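Local structure of cytoplasmic export protein 1 (Saccharomyces cerevisiae, 3VWA) at residues N343-T347 with E376-I381. The protein binds tRNA and takes part in its nuclear export, possibly collecting tRNA from export receptors at the nuclear pore complex and delivering it to the translation machinery. Numbering follows the deposited sequence.
Sequences NDLIT and EISSRI
Arg380 reaches across from helix 374-387 and lays its guanidinium over Thr347, whose OG1 sits beneath the middle of one face, 3.3 Å from Arg380 CZ. Thr347 OG1 donates a hydrogen bond to Asn343 O (3.1 Å), which fixes that oxygen. A bend at chi3 turns the group toward Asp344, where OD1 takes NH1 of Arg380 at 2.7 Å, close to the guanidinium plane, and NH2 more weakly; carboxylate and guanidinium planes stand 80° apart. Beside this pair, Asn343 ND2 donates to the syn lone pair of Glu376 OE2 at 2.8 Å, a bent bond (139°). The same OE2 lies 3.7 Å from Arg380 NH1, a long salt bridge that links Asp344, Arg380 and Glu376 into one network and may ease the like charges of the two acids. This polar side is the looser one, with Asp344 exposed. The tightly packed part is buried: Ile381 CD1 packs 4.0 Å from Ile346 CG2 and also touches Thr347, while Leu365 and Leu368 of helix 355-368 extend the apolar layer. Segments 343-347 and 376-381 run in roughly the same direction, their axes 44° apart and 10.7 Å at closest approach, consistent with the stacked helices of a HEAT-type alpha solenoid.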
ATOM      1  N   ASN A 343       6.121  -6.884   9.126  1.00 29.84           N
ATOM      2  CA  ASN A 343       6.625  -6.704  10.465  1.00 33.59           C
ATOM      3  C   ASN A 343       8.017  -7.341  10.642  1.00 33.74           C
ATOM      4  O   ASN A 343       8.920  -6.668  11.147  1.00 32.92           O
ATOM      5  CB  ASN A 343       5.592  -7.191  11.513  1.00 39.41           C
ATOM      6  CG  ASN A 343       5.447  -8.737  11.582  1.00 45.06           C
ATOM      7  OD1 ASN A 343       5.877  -9.488  10.678  1.00 46.02           O
ATOM      8  ND2 ASN A 343       4.844  -9.216  12.684  1.00 40.86           N
ATOM      9  N   ASP A 344       8.215  -8.598  10.179  1.00 32.70           N
ATOM     10  CA  ASP A 344       9.523  -9.264  10.302  1.00 31.36           C
ATOM     11  C   ASP A 344      10.582  -8.640   9.434  1.00 32.42           C
ATOM     12  O   ASP A 344      11.745  -8.577   9.823  1.00 33.88           O
ATOM     13  CB  ASP A 344       9.421 -10.779  10.018  1.00 37.77           C
ATOM     14  CG  ASP A 344       8.545 -11.506  11.022  1.00 39.70           C
ATOM     15  OD1 ASP A 344       8.315 -10.975  12.134  1.00 42.02           O
ATOM     16  OD2 ASP A 344       8.064 -12.610  10.711  1.00 43.51           O
ATOM     17  N   LEU A 345      10.164  -8.107   8.285  1.00 34.43           N
ATOM     18  CA  LEU A 345      11.054  -7.440   7.348  1.00 35.45           C
ATOM     19  C   LEU A 345      11.659  -6.208   7.990  1.00 34.80           C
ATOM     20  O   LEU A 345      12.860  -5.984   7.930  1.00 33.10           O
ATOM     21  CB  LEU A 345      10.280  -7.053   6.080  1.00 36.08           C
ATOM     22  CG  LEU A 345      11.153  -6.675   4.852  1.00 39.40           C
ATOM     23  CD1 LEU A 345      10.460  -7.108   3.575  1.00 44.63           C
ATOM     24  CD2 LEU A 345      11.457  -5.192   4.764  1.00 40.80           C
ATOM     25  N   ILE A 346      10.807  -5.439   8.653  1.00 35.07           N
ATOM     26  CA  ILE A 346      11.194  -4.163   9.220  1.00 31.36           C
ATOM     27  C   ILE A 346      12.096  -4.426  10.413  1.00 30.09           C
ATOM     28  O   ILE A 346      13.108  -3.785  10.554  1.00 27.89           O
ATOM     29  CB  ILE A 346       9.957  -3.325   9.601  1.00 28.10           C
ATOM     30  CG1 ILE A 346       9.254  -2.840   8.326  1.00 30.42           C
ATOM     31  CG2 ILE A 346      10.309  -2.190  10.558  1.00 27.35           C
ATOM     32  CD1 ILE A 346      10.027  -1.836   7.510  1.00 28.29           C
ATOM     33  N   THR A 347      11.755  -5.426  11.212  1.00 32.01           N
ATOM     34  CA  THR A 347      12.654  -5.920  12.306  1.00 30.56           C
ATOM     35  C   THR A 347      14.071  -6.277  11.883  1.00 27.88           C
ATOM     36  O   THR A 347      15.060  -5.836  12.489  1.00 29.33           O
ATOM     37  CB  THR A 347      12.031  -7.133  13.003  1.00 29.37           C
ATOM     38  OG1 THR A 347      10.821  -6.703  13.606  1.00 28.63           O
ATOM     39  CG2 THR A 347      12.960  -7.686  14.115  1.00 31.21           C
ATOM     40  N   GLU A 376       4.979  -4.356  19.229  1.00 43.59           N
ATOM     41  CA  GLU A 376       6.056  -4.771  18.311  1.00 38.80           C
ATOM     42  C   GLU A 376       7.138  -3.681  18.213  1.00 36.08           C
ATOM     43  O   GLU A 376       8.358  -3.953  18.233  1.00 31.77           O
ATOM     44  CB  GLU A 376       5.478  -5.015  16.917  1.00 43.91           C
ATOM     45  CG  GLU A 376       4.599  -6.246  16.788  1.00 47.13           C
ATOM     46  CD  GLU A 376       4.471  -6.680  15.337  1.00 50.93           C
ATOM     47  OE1 GLU A 376       3.701  -6.016  14.595  1.00 50.23           O
ATOM     48  OE2 GLU A 376       5.156  -7.666  14.941  1.00 49.37           O
ATOM     49  N   ILE A 377       6.703  -2.429  18.127  1.00 34.69           N
ATOM     50  CA  ILE A 377       7.687  -1.344  18.071  1.00 34.61           C
ATOM     51  C   ILE A 377       8.597  -1.313  19.309  1.00 33.45           C
ATOM     52  O   ILE A 377       9.841  -1.233  19.218  1.00 31.96           O
ATOM     53  CB  ILE A 377       7.023   0.019  17.862  1.00 33.46           C
ATOM     54  CG1 ILE A 377       6.688   0.193  16.386  1.00 36.46           C
ATOM     55  CG2 ILE A 377       8.002   1.125  18.225  1.00 28.76           C
ATOM     56  CD1 ILE A 377       5.308   0.732  16.186  1.00 42.38           C
ATOM     57  N   SER A 378       7.959  -1.407  20.460  1.00 33.77           N
ATOM     58  CA  SER A 378       8.642  -1.329  21.722  1.00 33.82           C
ATOM     59  C   SER A 378       9.499  -2.578  21.898  1.00 35.90           C
ATOM     60  O   SER A 378      10.664  -2.527  22.301  1.00 35.53           O
ATOM     61  CB  SER A 378       7.597  -1.200  22.811  1.00 30.72           C
ATOM     62  OG  SER A 378       8.078  -1.773  24.010  1.00 33.37           O
ATOM     63  N   SER A 379       8.914  -3.698  21.521  1.00 36.34           N
ATOM     64  CA  SER A 379       9.507  -4.988  21.783  1.00 41.36           C
ATOM     65  C   SER A 379      10.632  -5.320  20.818  1.00 43.26           C
ATOM     66  O   SER A 379      11.695  -5.747  21.244  1.00 39.72           O
ATOM     67  CB  SER A 379       8.424  -6.067  21.729  1.00 44.85           C
ATOM     68  OG  SER A 379       9.009  -7.334  21.791  1.00 55.86           O
ATOM     69  N   ARG A 380      10.409  -5.087  19.524  1.00 39.53           N
ATOM     70  CA  ARG A 380      11.359  -5.533  18.520  1.00 38.73           C
ATOM     71  C   ARG A 380      12.132  -4.396  17.824  1.00 36.27           C
ATOM     72  O   ARG A 380      13.174  -4.651  17.248  1.00 34.71           O
ATOM     73  CB  ARG A 380      10.629  -6.372  17.455  1.00 39.10           C
ATOM     74  CG  ARG A 380       9.525  -7.279  17.987  1.00 37.03           C
ATOM     75  CD  ARG A 380       8.802  -8.036  16.859  1.00 41.43           C
ATOM     76  NE  ARG A 380       9.719  -8.935  16.124  1.00 40.58           N
ATOM     77  CZ  ARG A 380       9.521  -9.446  14.904  1.00 42.20           C
ATOM     78  NH1 ARG A 380       8.396  -9.199  14.210  1.00 38.84           N
ATOM     79  NH2 ARG A 380      10.475 -10.208  14.368  1.00 37.08           N
ATOM     80  N   ILE A 381      11.627  -3.160  17.870  1.00 34.38           N
ATOM     81  CA  ILE A 381      12.203  -2.078  17.076  1.00 32.59           C
ATOM     82  C   ILE A 381      13.043  -1.123  17.904  1.00 33.69           C
ATOM     83  O   ILE A 381      14.170  -0.820  17.522  1.00 32.06           O
ATOM     84  CB  ILE A 381      11.139  -1.301  16.280  1.00 33.14           C
ATOM     85  CG1 ILE A 381      10.325  -2.269  15.400  1.00 30.34           C
ATOM     86  CG2 ILE A 381      11.765  -0.127  15.494  1.00 33.41           C
ATOM     87  CD1 ILE A 381      11.121  -3.006  14.351  1.00 30.04           C
TER